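PDB 5EHK: lantibiotic dehydratase from Microbispora corallina, which probably dehydrates serine and threonine residues of the NAI-107 precursor peptide, using glutamate delivered by glutamyl-tRNA. Local coordinates for residues G590-V595 against G601-I606; A243-V248 against E605-E610; V570-R575 against N647-L652; A198-T203 against L597-R602; T283-P288 against D300-A305. All coordinates share one frame; numbering follows the deposited sequence.

Interaction 1. Residues G590-V595 against G601-I606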
# COMPACT_ATOMS: atom_id res chain seq x y z
N GLY A 590 -5.22 -17.99 -37.44
CA GLY A 590 -6.37 -17.87 -38.32
C GLY A 590 -7.11 -16.52 -38.35
O GLY A 590 -7.89 -16.26 -39.27
N ARG A 591 -6.91 -15.70 -37.32
CA ARG A 591 -7.79 -14.56 -37.05
C ARG A 591 -7.06 -13.29 -36.66
O ARG A 591 -5.95 -13.32 -36.09
CB ARG A 591 -8.73 -14.89 -35.90
CG ARG A 591 -9.56 -16.14 -36.10
CD ARG A 591 -10.70 -15.89 -37.05
NE ARG A 591 -11.50 -17.10 -37.20
CZ ARG A 591 -11.27 -18.00 -38.15
NH1 ARG A 591 -10.28 -17.79 -39.02
NH2 ARG A 591 -12.03 -19.10 -38.23
N ARG A 592 -7.71 -12.17 -36.93
CA ARG A 592 -7.21 -10.88 -36.49
C ARG A 592 -8.29 -10.07 -35.80
O ARG A 592 -9.45 -10.04 -36.26
CB ARG A 592 -6.61 -10.12 -37.66
CG ARG A 592 -6.53 -8.63 -37.47
CD ARG A 592 -5.81 -8.01 -38.63
NE ARG A 592 -6.14 -6.59 -38.73
CZ ARG A 592 -5.27 -5.63 -38.99
NH1 ARG A 592 -3.98 -5.90 -39.17
NH2 ARG A 592 -5.69 -4.38 -39.05
N ILE A 593 -7.90 -9.42 -34.70
CA ILE A 593 -8.77 -8.50 -33.97
C ILE A 593 -8.25 -7.09 -34.21
O ILE A 593 -7.25 -6.67 -33.64
CB ILE A 593 -8.77 -8.80 -32.46
CG1 ILE A 593 -9.07 -10.29 -32.21
CG2 ILE A 593 -9.77 -7.94 -31.73
CD1 ILE A 593 -8.67 -10.79 -30.85
N SER A 594 -8.93 -6.35 -35.05
CA SER A 594 -8.52 -4.99 -35.34
C SER A 594 -9.09 -4.12 -34.25
O SER A 594 -10.29 -4.21 -33.96
CB SER A 594 -9.06 -4.55 -36.69
OG SER A 594 -8.81 -5.52 -37.68
N VAL A 595 -8.24 -3.29 -33.66
CA VAL A 595 -8.67 -2.29 -32.68
C VAL A 595 -8.21 -0.91 -33.07
O VAL A 595 -7.02 -0.59 -32.96
CB VAL A 595 -8.11 -2.59 -31.31
CG1 VAL A 595 -8.69 -1.64 -30.31
CG2 VAL A 595 -8.38 -4.03 -30.94
N GLY A 601 -7.42 -7.29 -45.35
CA GLY A 601 -7.72 -8.29 -46.36
C GLY A 601 -6.97 -9.61 -46.14
O GLY A 601 -7.40 -10.66 -46.61
N ARG A 602 -5.83 -9.55 -45.45
CA ARG A 602 -4.97 -10.73 -45.26
C ARG A 602 -5.33 -11.64 -44.11
O ARG A 602 -4.59 -12.56 -43.82
CB ARG A 602 -3.53 -10.30 -45.06
CG ARG A 602 -2.99 -9.44 -46.18
CD ARG A 602 -1.68 -8.83 -45.78
NE ARG A 602 -1.34 -7.76 -46.71
CZ ARG A 602 -0.56 -7.93 -47.76
NH1 ARG A 602 -0.05 -9.13 -48.00
NH2 ARG A 602 -0.30 -6.92 -48.57
N ALA A 603 -6.40 -11.34 -43.38
CA ALA A 603 -6.73 -12.15 -42.20
C ALA A 603 -8.19 -12.07 -41.85
O ALA A 603 -8.77 -10.99 -41.85
CB ALA A 603 -5.87 -11.72 -41.00
N GLN A 604 -8.80 -13.21 -41.56
CA GLN A 604 -10.22 -13.22 -41.21
C GLN A 604 -10.41 -12.49 -39.88
O GLN A 604 -9.79 -12.84 -38.86
CB GLN A 604 -10.74 -14.64 -41.12
CG GLN A 604 -12.23 -14.73 -40.95
CD GLN A 604 -12.74 -16.16 -40.96
OE1 GLN A 604 -12.27 -17.00 -41.73
NE2 GLN A 604 -13.71 -16.44 -40.11
N GLU A 605 -11.25 -11.46 -39.91
CA GLU A 605 -11.48 -10.61 -38.75
C GLU A 605 -12.28 -11.33 -37.67
O GLU A 605 -13.30 -11.95 -37.98
CB GLU A 605 -12.19 -9.32 -39.20
CG GLU A 605 -12.59 -8.39 -38.08
CD GLU A 605 -11.42 -7.66 -37.46
OE1 GLU A 605 -10.43 -7.42 -38.18
OE2 GLU A 605 -11.49 -7.32 -36.27
N ILE A 606 -11.79 -11.29 -36.43
CA ILE A 606 -12.63 -11.76 -35.32
C ILE A 606 -13.07 -10.56 -34.48
O ILE A 606 -12.30 -10.03 -33.67
CB ILE A 606 -12.00 -12.95 -34.51
CG1 ILE A 606 -12.93 -13.46 -33.39
CG2 ILE A 606 -10.66 -12.63 -33.96
CD1 ILE A 606 -12.20 -14.31 -32.42
O HOH W 1 -12.60 -5.90 -34.15
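Both carboxylate oxygens of E605 reach S594. OE2 of E605 accepts S594 N at 3.0 Å, nearly straight (173°), through the lone pair on the side of its twin oxygen; E605 OE1 takes the hydroxyl OG of S594 at a modelled 2.5 Å, a shortness that is uncertain and says nothing of strength. A bend at chi2 (74°) turns the E605 carboxylate onward along the neighbouring strand, past R592 to S594, a fork suited to a carboxylate's two acceptors. D599 OD1 lies near E605 OE1, and the two acids probably influence each other's ionisation. The S594 hydroxyl also receives R592 NE at 3.1 Å, in the guanidinium plane; R592 NH2 continues to P288 O. On the backbone, R592 N donates to Q604 O (2.9 Å) and I606 N to R592 O (2.7 Å). R592 thus bonds to the residues flanking E605, as parallel strands do, and this adds the short strand 604-605 at the edge of a mixed sheet. Further out, the Q604 amide stacks on the R591 guanidinium, planes 14° apart, with Q604 NE2 3.5 Å above the R591 group's centre. I606 CG2 meets I593 CG1 and R591 CB, and A603 CB rests 3.8 Å from R592 CB.

Interaction 2. Residues A243-V248 against E605-E610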
# COMPACT_ATOMS: atom_id res chain seq x y z
N ALA A 243 -24.86 0.32 -39.70
CA ALA A 243 -24.67 -0.25 -41.04
C ALA A 243 -23.19 -0.44 -41.35
O ALA A 243 -22.81 -1.30 -42.15
CB ALA A 243 -25.32 0.63 -42.07
N ALA A 244 -22.36 0.38 -40.71
CA ALA A 244 -20.91 0.31 -40.90
C ALA A 244 -20.22 -0.50 -39.79
O ALA A 244 -19.05 -0.24 -39.44
CB ALA A 244 -20.34 1.72 -40.98
N ARG A 245 -20.94 -1.48 -39.23
CA ARG A 245 -20.38 -2.35 -38.20
C ARG A 245 -19.26 -3.19 -38.80
O ARG A 245 -18.15 -3.24 -38.28
CB ARG A 245 -21.45 -3.23 -37.54
CG ARG A 245 -20.84 -4.18 -36.53
CD ARG A 245 -21.80 -5.23 -35.98
NE ARG A 245 -21.04 -6.30 -35.33
CZ ARG A 245 -20.58 -7.39 -35.96
NH1 ARG A 245 -20.83 -7.57 -37.25
NH2 ARG A 245 -19.88 -8.31 -35.29
N ARG A 246 -19.56 -3.85 -39.90
CA ARG A 246 -18.50 -4.45 -40.70
C ARG A 246 -18.13 -3.49 -41.84
O ARG A 246 -18.92 -2.60 -42.17
CB ARG A 246 -18.91 -5.83 -41.21
CG ARG A 246 -19.07 -6.84 -40.08
CD ARG A 246 -19.53 -8.18 -40.64
NE ARG A 246 -18.47 -8.81 -41.44
CZ ARG A 246 -18.60 -9.96 -42.10
NH1 ARG A 246 -19.75 -10.62 -42.07
NH2 ARG A 246 -17.58 -10.44 -42.80
N PRO A 247 -16.92 -3.62 -42.41
CA PRO A 247 -16.55 -2.68 -43.47
C PRO A 247 -17.53 -2.76 -44.65
O PRO A 247 -17.78 -3.87 -45.16
CB PRO A 247 -15.17 -3.17 -43.90
CG PRO A 247 -15.09 -4.58 -43.45
CD PRO A 247 -15.86 -4.62 -42.18
N VAL A 248 -18.08 -1.60 -45.04
CA VAL A 248 -19.08 -1.48 -46.10
C VAL A 248 -18.67 -0.36 -47.03
O VAL A 248 -18.08 0.63 -46.59
CB VAL A 248 -20.49 -1.17 -45.51
CG1 VAL A 248 -20.61 0.29 -45.06
CG2 VAL A 248 -21.57 -1.49 -46.50
N GLU A 605 -11.25 -11.46 -39.91
CA GLU A 605 -11.48 -10.61 -38.75
C GLU A 605 -12.28 -11.33 -37.67
O GLU A 605 -13.30 -11.95 -37.98
CB GLU A 605 -12.19 -9.32 -39.20
CG GLU A 605 -12.59 -8.39 -38.08
CD GLU A 605 -11.42 -7.66 -37.46
OE1 GLU A 605 -10.43 -7.42 -38.18
OE2 GLU A 605 -11.49 -7.32 -36.27
N ILE A 606 -11.79 -11.29 -36.43
CA ILE A 606 -12.63 -11.76 -35.32
C ILE A 606 -13.07 -10.56 -34.48
O ILE A 606 -12.30 -10.03 -33.67
CB ILE A 606 -12.00 -12.95 -34.51
CG1 ILE A 606 -12.93 -13.46 -33.39
CG2 ILE A 606 -10.66 -12.63 -33.96
CD1 ILE A 606 -12.20 -14.31 -32.42
N PRO A 607 -14.31 -10.11 -34.69
CA PRO A 607 -14.69 -8.75 -34.30
C PRO A 607 -14.69 -8.58 -32.79
O PRO A 607 -15.18 -9.43 -32.03
CB PRO A 607 -16.14 -8.62 -34.84
CG PRO A 607 -16.38 -9.85 -35.67
CD PRO A 607 -15.50 -10.90 -35.07
N LEU A 608 -14.14 -7.46 -32.36
CA LEU A 608 -14.04 -7.11 -30.95
C LEU A 608 -15.36 -7.26 -30.18
O LEU A 608 -15.37 -7.80 -29.07
CB LEU A 608 -13.51 -5.69 -30.85
CG LEU A 608 -13.22 -5.11 -29.49
CD1 LEU A 608 -12.38 -6.15 -28.78
CD2 LEU A 608 -12.43 -3.87 -29.74
N ASP A 609 -16.48 -6.82 -30.76
CA ASP A 609 -17.74 -6.82 -30.03
C ASP A 609 -18.31 -8.22 -29.85
O ASP A 609 -19.38 -8.37 -29.28
CB ASP A 609 -18.79 -5.88 -30.64
CG ASP A 609 -19.16 -6.22 -32.10
OD1 ASP A 609 -19.01 -7.39 -32.55
OD2 ASP A 609 -19.63 -5.29 -32.79
N GLU A 610 -17.62 -9.23 -30.36
CA GLU A 610 -18.06 -10.61 -30.17
C GLU A 610 -17.35 -11.25 -29.00
O GLU A 610 -17.59 -12.42 -28.69
CB GLU A 610 -17.83 -11.44 -31.42
CG GLU A 610 -18.56 -10.97 -32.66
CD GLU A 610 -18.43 -11.96 -33.83
OE1 GLU A 610 -17.85 -13.07 -33.63
OE2 GLU A 610 -18.89 -11.62 -34.95
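R245 stretches its whole chain toward D609, CG lying opposite the backbone N (chi1 177°) and the remaining carbons extended to NE, so that a residue set well back delivers its guanidinium across the gap. D609 answers with CG tucked between its own N and carbonyl carbon (chi1 60°), presenting the carboxylate from the opposite direction. The two flat groups are nearly coplanar and meet side-on: R245 NE donates to D609 OD2 at 3.1 Å and R245 NH2 to D609 OD1 at 3.0 Å, each oxygen using the lone pair on the side of its twin. The paired bonds hold the guanidinium against rotation. E610 joins more distantly, its OE2 3.5 Å from R245 NH2 in a salt bridge, while its OE1 is bonded to H624 NE2. P607 CB lies 3.8 Å from R245 NH2, and P607 O accepts E610 N in the 3-10 turn that sets the two acids beside each other. In this surface salt-bridge network the long arginine spans the gap, short D609 fixes a carboxylate on the turn, and E610 adds a second acid. One loop joins helix 235-243 to strand 248-249, the other leads from strand 604-605 into strand 611-615.

Interaction 3. Residues V570-R575 against N647-L652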
# COMPACT_ATOMS: atom_id res chain seq x y z
N VAL A 570 -3.96 -9.58 -32.30
CA VAL A 570 -4.56 -8.27 -32.08
C VAL A 570 -3.71 -7.30 -32.86
O VAL A 570 -2.50 -7.40 -32.82
CB VAL A 570 -4.62 -7.90 -30.57
CG1 VAL A 570 -3.51 -8.57 -29.80
CG2 VAL A 570 -4.58 -6.39 -30.37
N ALA A 571 -4.34 -6.39 -33.59
CA ALA A 571 -3.62 -5.34 -34.30
C ALA A 571 -4.18 -3.98 -33.88
O ALA A 571 -5.40 -3.79 -33.89
CB ALA A 571 -3.75 -5.53 -35.83
N PHE A 572 -3.32 -3.05 -33.49
CA PHE A 572 -3.82 -1.74 -33.06
C PHE A 572 -2.98 -0.57 -33.57
O PHE A 572 -1.79 -0.72 -33.89
CB PHE A 572 -3.87 -1.69 -31.54
CG PHE A 572 -2.53 -1.78 -30.91
CD1 PHE A 572 -1.73 -0.65 -30.79
CD2 PHE A 572 -2.04 -2.99 -30.47
CE1 PHE A 572 -0.47 -0.74 -30.23
CE2 PHE A 572 -0.80 -3.09 -29.91
CZ PHE A 572 -0.01 -1.96 -29.78
N ILE A 573 -3.56 0.62 -33.60
CA ILE A 573 -2.77 1.79 -33.94
C ILE A 573 -1.99 2.29 -32.73
O ILE A 573 -2.56 2.56 -31.68
CB ILE A 573 -3.62 2.92 -34.56
CG1 ILE A 573 -2.71 4.05 -35.04
CG2 ILE A 573 -4.65 3.43 -33.56
CD1 ILE A 573 -1.77 3.63 -36.17
N PRO A 574 -0.66 2.35 -32.84
CA PRO A 574 0.05 2.79 -31.63
C PRO A 574 -0.12 4.29 -31.38
O PRO A 574 -0.43 5.03 -32.31
CB PRO A 574 1.51 2.43 -31.93
CG PRO A 574 1.43 1.35 -33.01
CD PRO A 574 0.24 1.73 -33.83
N ARG A 575 0.09 4.72 -30.14
CA ARG A 575 -0.19 6.09 -29.71
C ARG A 575 0.86 7.05 -30.26
O ARG A 575 0.56 8.20 -30.55
CB ARG A 575 -0.26 6.18 -28.19
CG ARG A 575 -0.97 7.41 -27.63
CD ARG A 575 -2.32 7.67 -28.32
NE ARG A 575 -3.45 7.05 -27.63
CZ ARG A 575 -4.05 5.91 -28.00
NH1 ARG A 575 -3.65 5.21 -29.06
NH2 ARG A 575 -5.07 5.47 -27.27
N ASN A 647 -6.73 0.70 -24.60
CA ASN A 647 -7.04 -0.28 -23.55
C ASN A 647 -7.58 -1.65 -23.99
O ASN A 647 -7.09 -2.68 -23.52
CB ASN A 647 -7.92 0.32 -22.45
CG ASN A 647 -7.20 1.37 -21.64
OD1 ASN A 647 -5.97 1.47 -21.68
ND2 ASN A 647 -7.96 2.15 -20.88
N PRO A 648 -8.56 -1.68 -24.89
CA PRO A 648 -9.06 -3.02 -25.22
C PRO A 648 -7.98 -3.89 -25.85
O PRO A 648 -7.90 -5.09 -25.56
CB PRO A 648 -10.18 -2.73 -26.23
CG PRO A 648 -10.60 -1.33 -25.94
CD PRO A 648 -9.36 -0.61 -25.52
N ALA A 649 -7.16 -3.27 -26.69
CA ALA A 649 -6.06 -3.95 -27.34
C ALA A 649 -5.13 -4.49 -26.28
O ALA A 649 -4.71 -5.65 -26.34
CB ALA A 649 -5.30 -2.99 -28.26
N ARG A 650 -4.78 -3.64 -25.32
CA ARG A 650 -3.88 -4.07 -24.26
C ARG A 650 -4.51 -5.18 -23.40
O ARG A 650 -3.81 -6.08 -22.93
CB ARG A 650 -3.42 -2.90 -23.40
CG ARG A 650 -2.63 -3.40 -22.20
CD ARG A 650 -2.06 -2.34 -21.31
NE ARG A 650 -1.44 -3.00 -20.18
CZ ARG A 650 -1.00 -2.40 -19.09
NH1 ARG A 650 -1.10 -1.09 -18.94
NH2 ARG A 650 -0.48 -3.15 -18.14
N LEU A 651 -5.83 -5.13 -23.21
CA LEU A 651 -6.49 -6.16 -22.42
C LEU A 651 -6.41 -7.49 -23.18
O LEU A 651 -6.16 -8.54 -22.57
CB LEU A 651 -7.94 -5.78 -22.06
CG LEU A 651 -8.70 -6.76 -21.15
CD1 LEU A 651 -8.00 -6.94 -19.84
CD2 LEU A 651 -10.13 -6.36 -20.86
N LEU A 652 -6.60 -7.42 -24.50
CA LEU A 652 -6.53 -8.61 -25.33
C LEU A 652 -5.14 -9.22 -25.22
O LEU A 652 -4.98 -10.43 -25.03
CB LEU A 652 -6.87 -8.31 -26.78
CG LEU A 652 -8.33 -7.95 -27.05
CD1 LEU A 652 -8.47 -7.33 -28.44
CD2 LEU A 652 -9.29 -9.17 -26.85
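V570 and F572 point from strand 566-572 toward A649 and L652 of helix 647-656, a helix laid against one face of a mixed beta sheet. Alternation in the strand sends A571 to the other face, while A649 and L652, three residues apart, fall on the side of the helix that faces the strand. Locally the strand and helix run close to antiparallel, 153° between their directions, with axes 8.8 Å apart. The small side chain of A649 is apt here: its methyl sits between the two strand residues, 4.1 Å from V570 CG2 and nearer still to F572, and lets the helix approach. In F572, chi1 of 65° places CG between the backbone N and the carbonyl carbon, and the A649 methyl meets the base of the side chain and one flank of the ring obliquely. L652 stands across from V570, CB to CB at 4.4 Å, and also reaches I593 and V595 on the neighbouring strand, so the helix spans two strands. All four contact residues are buried and hydrocarbon at the points of touch, as befits the interior of a domain. The tightest approach is 3.8 Å, between F572 CB and A649 CB. On the ring itself, F572 CD2 lies 3.9 Å from A649 CB.

Interaction 4. Residues A198-T203 against L597-R602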
# COMPACT_ATOMS: atom_id res chain seq x y z
N ALA A 198 -17.31 1.29 -38.53
CA ALA A 198 -17.34 1.93 -37.21
C ALA A 198 -16.09 1.59 -36.43
O ALA A 198 -15.64 0.45 -36.41
CB ALA A 198 -18.57 1.53 -36.45
N HIS A 199 -15.50 2.61 -35.82
CA HIS A 199 -14.37 2.43 -34.92
C HIS A 199 -14.78 1.39 -33.88
O HIS A 199 -15.90 1.43 -33.37
CB HIS A 199 -14.06 3.76 -34.23
CG HIS A 199 -12.75 3.78 -33.50
ND1 HIS A 199 -12.49 2.99 -32.40
CD2 HIS A 199 -11.64 4.53 -33.69
CE1 HIS A 199 -11.27 3.24 -31.96
NE2 HIS A 199 -10.74 4.17 -32.73
N GLN A 200 -13.91 0.44 -33.59
CA GLN A 200 -14.35 -0.71 -32.81
C GLN A 200 -14.53 -0.39 -31.31
O GLN A 200 -15.14 -1.16 -30.57
CB GLN A 200 -13.43 -1.92 -33.06
CG GLN A 200 -13.43 -2.41 -34.50
CD GLN A 200 -12.28 -1.82 -35.36
OE1 GLN A 200 -11.58 -0.89 -34.94
NE2 GLN A 200 -12.08 -2.39 -36.54
N THR A 201 -14.06 0.76 -30.86
CA THR A 201 -14.13 1.03 -29.43
C THR A 201 -15.08 2.15 -29.05
O THR A 201 -14.99 2.68 -27.93
CB THR A 201 -12.76 1.33 -28.84
OG1 THR A 201 -12.30 2.56 -29.37
CG2 THR A 201 -11.78 0.23 -29.17
N LEU A 202 -15.97 2.52 -29.96
CA LEU A 202 -17.02 3.49 -29.63
C LEU A 202 -17.84 2.95 -28.49
O LEU A 202 -18.19 1.78 -28.46
CB LEU A 202 -17.93 3.73 -30.83
CG LEU A 202 -17.23 4.42 -32.00
CD1 LEU A 202 -18.16 4.62 -33.18
CD2 LEU A 202 -16.63 5.73 -31.51
N THR A 203 -18.18 3.81 -27.55
CA THR A 203 -19.05 3.40 -26.46
C THR A 203 -20.17 4.43 -26.38
O THR A 203 -19.93 5.65 -26.53
CB THR A 203 -18.29 3.21 -25.11
OG1 THR A 203 -18.94 3.94 -24.06
CG2 THR A 203 -16.80 3.64 -25.22
N LEU A 597 -8.24 0.26 -36.13
CA LEU A 597 -7.71 0.12 -37.49
C LEU A 597 -8.75 -0.60 -38.32
O LEU A 597 -9.58 -1.31 -37.76
CB LEU A 597 -6.44 -0.72 -37.50
CG LEU A 597 -5.22 -0.21 -36.77
CD1 LEU A 597 -4.23 -1.33 -36.64
CD2 LEU A 597 -4.63 0.94 -37.54
N PRO A 598 -8.73 -0.44 -39.66
CA PRO A 598 -9.70 -1.14 -40.52
C PRO A 598 -9.42 -2.62 -40.55
O PRO A 598 -8.33 -3.01 -40.15
CB PRO A 598 -9.41 -0.57 -41.90
CG PRO A 598 -7.97 -0.19 -41.84
CD PRO A 598 -7.77 0.34 -40.46
N ASP A 599 -10.35 -3.43 -41.02
CA ASP A 599 -10.05 -4.85 -41.13
C ASP A 599 -8.93 -5.00 -42.14
O ASP A 599 -8.72 -4.12 -42.97
CB ASP A 599 -11.28 -5.64 -41.61
CG ASP A 599 -12.37 -5.71 -40.58
OD1 ASP A 599 -12.18 -5.09 -39.50
OD2 ASP A 599 -13.41 -6.35 -40.86
N SER A 600 -8.21 -6.11 -42.07
CA SER A 600 -7.22 -6.43 -43.08
C SER A 600 -7.75 -7.48 -44.07
O SER A 600 -8.43 -8.44 -43.67
CB SER A 600 -5.94 -6.94 -42.39
OG SER A 600 -5.04 -7.59 -43.29
N GLY A 601 -7.42 -7.29 -45.35
CA GLY A 601 -7.72 -8.29 -46.36
C GLY A 601 -6.97 -9.61 -46.14
O GLY A 601 -7.40 -10.66 -46.61
N ARG A 602 -5.83 -9.55 -45.45
CA ARG A 602 -4.97 -10.73 -45.26
C ARG A 602 -5.33 -11.64 -44.11
O ARG A 602 -4.59 -12.56 -43.82
CB ARG A 602 -3.53 -10.30 -45.06
CG ARG A 602 -2.99 -9.44 -46.18
CD ARG A 602 -1.68 -8.83 -45.78
NE ARG A 602 -1.34 -7.76 -46.71
CZ ARG A 602 -0.56 -7.93 -47.76
NH1 ARG A 602 -0.05 -9.13 -48.00
NH2 ARG A 602 -0.30 -6.92 -48.57
O HOH W 2 -12.93 -4.92 -36.82
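L597 meets Q200 with its main chain alone: L597 O accepts Q200 NE2 at 3.0 Å, the donor lying nearly along the C=O axis (164°) and the acceptor in the plane of the Q200 amide. The L597 side chain turns away from Q200 and packs on I573. Just before it, G596 N donates to Q200 OE1, so one amide serves both a carbonyl and an N-H of the same backbone, a task for which glutamine, carrying a donor and an acceptor, is fitted. A bend in the Q200 chain at chi2 (95°) brings the amide alongside the G596-L597 backbone. At D599 the carboxylate lies nearly coplanar with the Q200 amide (16°), and a water joins them, 2.7 Å from Q200 NE2 and 2.8 Å from D599 OD1; the direct separation of D599 OD1 and Q200 NE2 is 4.0 Å. The D599 backbone N is held by Q197 OE1. Next, S600 OG accepts R602 N at 3.0 Å, closing an ST turn, while also bonding D290. Opposite, Q200 occupies a type I beta turn from H199 to L202, in which H199 ND1 accepts T201 N at 3.1 Å in the ring plane. The whole is a meeting of two loops: a beta turn between strands 195-198 and 203-205, and an ST turn in the connection between the parallel strands 591-595 and 604-605.

Interaction 5. Residues T283-P288 against D300-A305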
# COMPACT_ATOMS: atom_id res chain seq x y z
N THR A 283 -11.68 4.83 -42.49
CA THR A 283 -11.73 4.56 -43.94
C THR A 283 -10.70 3.50 -44.28
O THR A 283 -9.73 3.32 -43.54
CB THR A 283 -11.50 5.83 -44.81
OG1 THR A 283 -10.12 6.22 -44.74
CG2 THR A 283 -12.35 6.98 -44.31
N ALA A 284 -10.92 2.78 -45.38
CA ALA A 284 -9.97 1.76 -45.82
C ALA A 284 -8.64 2.40 -46.25
O ALA A 284 -7.61 1.73 -46.32
CB ALA A 284 -10.55 0.94 -46.96
N LEU A 285 -8.68 3.70 -46.51
CA LEU A 285 -7.48 4.45 -46.86
C LEU A 285 -6.34 4.30 -45.86
O LEU A 285 -5.18 4.20 -46.25
CB LEU A 285 -7.81 5.93 -47.09
CG LEU A 285 -8.63 6.19 -48.35
CD1 LEU A 285 -8.97 7.66 -48.46
CD2 LEU A 285 -7.86 5.72 -49.56
N ARG A 286 -6.67 4.29 -44.57
CA ARG A 286 -5.68 4.13 -43.51
C ARG A 286 -5.08 2.72 -43.53
O ARG A 286 -5.79 1.72 -43.74
CB ARG A 286 -6.31 4.49 -42.17
CG ARG A 286 -6.62 5.98 -42.05
CD ARG A 286 -7.28 6.32 -40.75
NE ARG A 286 -7.32 7.76 -40.52
CZ ARG A 286 -8.05 8.36 -39.59
NH1 ARG A 286 -8.90 7.65 -38.85
NH2 ARG A 286 -7.99 9.68 -39.44
N PRO A 287 -3.76 2.65 -43.37
CA PRO A 287 -3.00 1.40 -43.46
C PRO A 287 -3.41 0.46 -42.34
O PRO A 287 -3.38 0.88 -41.19
CB PRO A 287 -1.55 1.85 -43.27
CG PRO A 287 -1.54 3.33 -43.55
CD PRO A 287 -2.89 3.81 -43.09
N PRO A 288 -3.82 -0.78 -42.68
CA PRO A 288 -4.29 -1.79 -41.71
C PRO A 288 -3.24 -2.25 -40.71
O PRO A 288 -3.60 -2.84 -39.69
CB PRO A 288 -4.69 -2.97 -42.61
CG PRO A 288 -3.94 -2.76 -43.89
CD PRO A 288 -3.85 -1.28 -44.06
N ASP A 300 -2.89 1.06 -53.57
CA ASP A 300 -3.76 -0.05 -54.00
C ASP A 300 -5.24 0.28 -53.79
O ASP A 300 -6.09 -0.05 -54.63
CB ASP A 300 -3.38 -1.35 -53.30
CG ASP A 300 -2.02 -1.88 -53.71
OD1 ASP A 300 -1.61 -1.63 -54.86
OD2 ASP A 300 -1.34 -2.51 -52.87
N VAL A 301 -5.54 0.94 -52.67
CA VAL A 301 -6.90 1.34 -52.34
C VAL A 301 -7.47 2.42 -53.28
O VAL A 301 -8.59 2.25 -53.78
CB VAL A 301 -7.02 1.76 -50.86
CG1 VAL A 301 -8.29 2.56 -50.64
CG2 VAL A 301 -7.01 0.53 -49.95
N VAL A 302 -6.73 3.52 -53.52
CA VAL A 302 -7.20 4.55 -54.47
C VAL A 302 -7.31 3.99 -55.88
O VAL A 302 -8.15 4.42 -56.66
CB VAL A 302 -6.37 5.86 -54.47
CG1 VAL A 302 -6.07 6.30 -53.06
CG2 VAL A 302 -5.11 5.71 -55.27
N ALA A 303 -6.44 3.05 -56.21
CA ALA A 303 -6.51 2.35 -57.48
C ALA A 303 -7.77 1.49 -57.57
O ALA A 303 -8.34 1.34 -58.65
CB ALA A 303 -5.27 1.47 -57.68
N ALA A 304 -8.21 0.93 -56.44
CA ALA A 304 -9.45 0.17 -56.41
C ALA A 304 -10.62 1.10 -56.65
O ALA A 304 -11.63 0.72 -57.23
CB ALA A 304 -9.62 -0.58 -55.09
N ALA A 305 -10.46 2.35 -56.20
CA ALA A 305 -11.52 3.33 -56.34
C ALA A 305 -11.57 3.91 -57.75
O ALA A 305 -12.66 4.08 -58.32
CB ALA A 305 -11.36 4.44 -55.30
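L285 and V301 make the main apolar contact, with L285 CD2 lying 3.4 Å from V301 CG1 and 4.0 Å from V302 CG1. One methyl branch of the leucine therefore touches two successive valines of helix 294-306. V301 directs its CB toward the loop and meets L285 obliquely, whereas V302 stands to one side and meets it at about a right angle. The leucine has its CG opposite the carbonyl carbon (chi1 -70°), and from there its length carries CD2 to the helix. V194 extends the apolar patch to both L285 and V301, and V181 of helix 174-185 adds to it beside L285. A second kind of contact joins main chain to side chain: V301 CG2 lies 3.9 Å from A284 O, a carbonyl that also accepts H297 NE2, one turn earlier in the helix. Within the segments, backbone bonds keep the shapes: A304 N to D300 O (3.0 Å) and A305 N to V301 O (3.1 Å) in the helix, and a weak R286 N to T283 O bond in the loop. V301 offers both methyls to the loop, V302 only CG1. Since the touching side-chain groups are hydrocarbon, the fit between the 283-288 loop and the helix probably rests largely on shape and exclusion of water, while directional bonds come from outside the touching side chains, such as H297 to A284 O and R286 to E185.

In the fold
The contacts form a continuous patch in the N-terminal family region. Interactions 1 and 3 meet in one sheet, where strand 591-595 bonds to strand 566-572. Interactions 1, 2 and 4 are tightly grouped: the centre of interaction 4 lies about 7 Å from that of 2 and about 10 Å from that of 1. E605 and I606 belong to both 1 and 2, and A244 bonds through its backbone to A198 of interaction 4. L608 of interaction 2 packs on L652 of interaction 3. Interaction 5 is more peripheral, its centre about 17 Å from interaction 1, yet its 286-288 loop packs on L597 and P598 of interaction 4. None of the five contains a bound ligand.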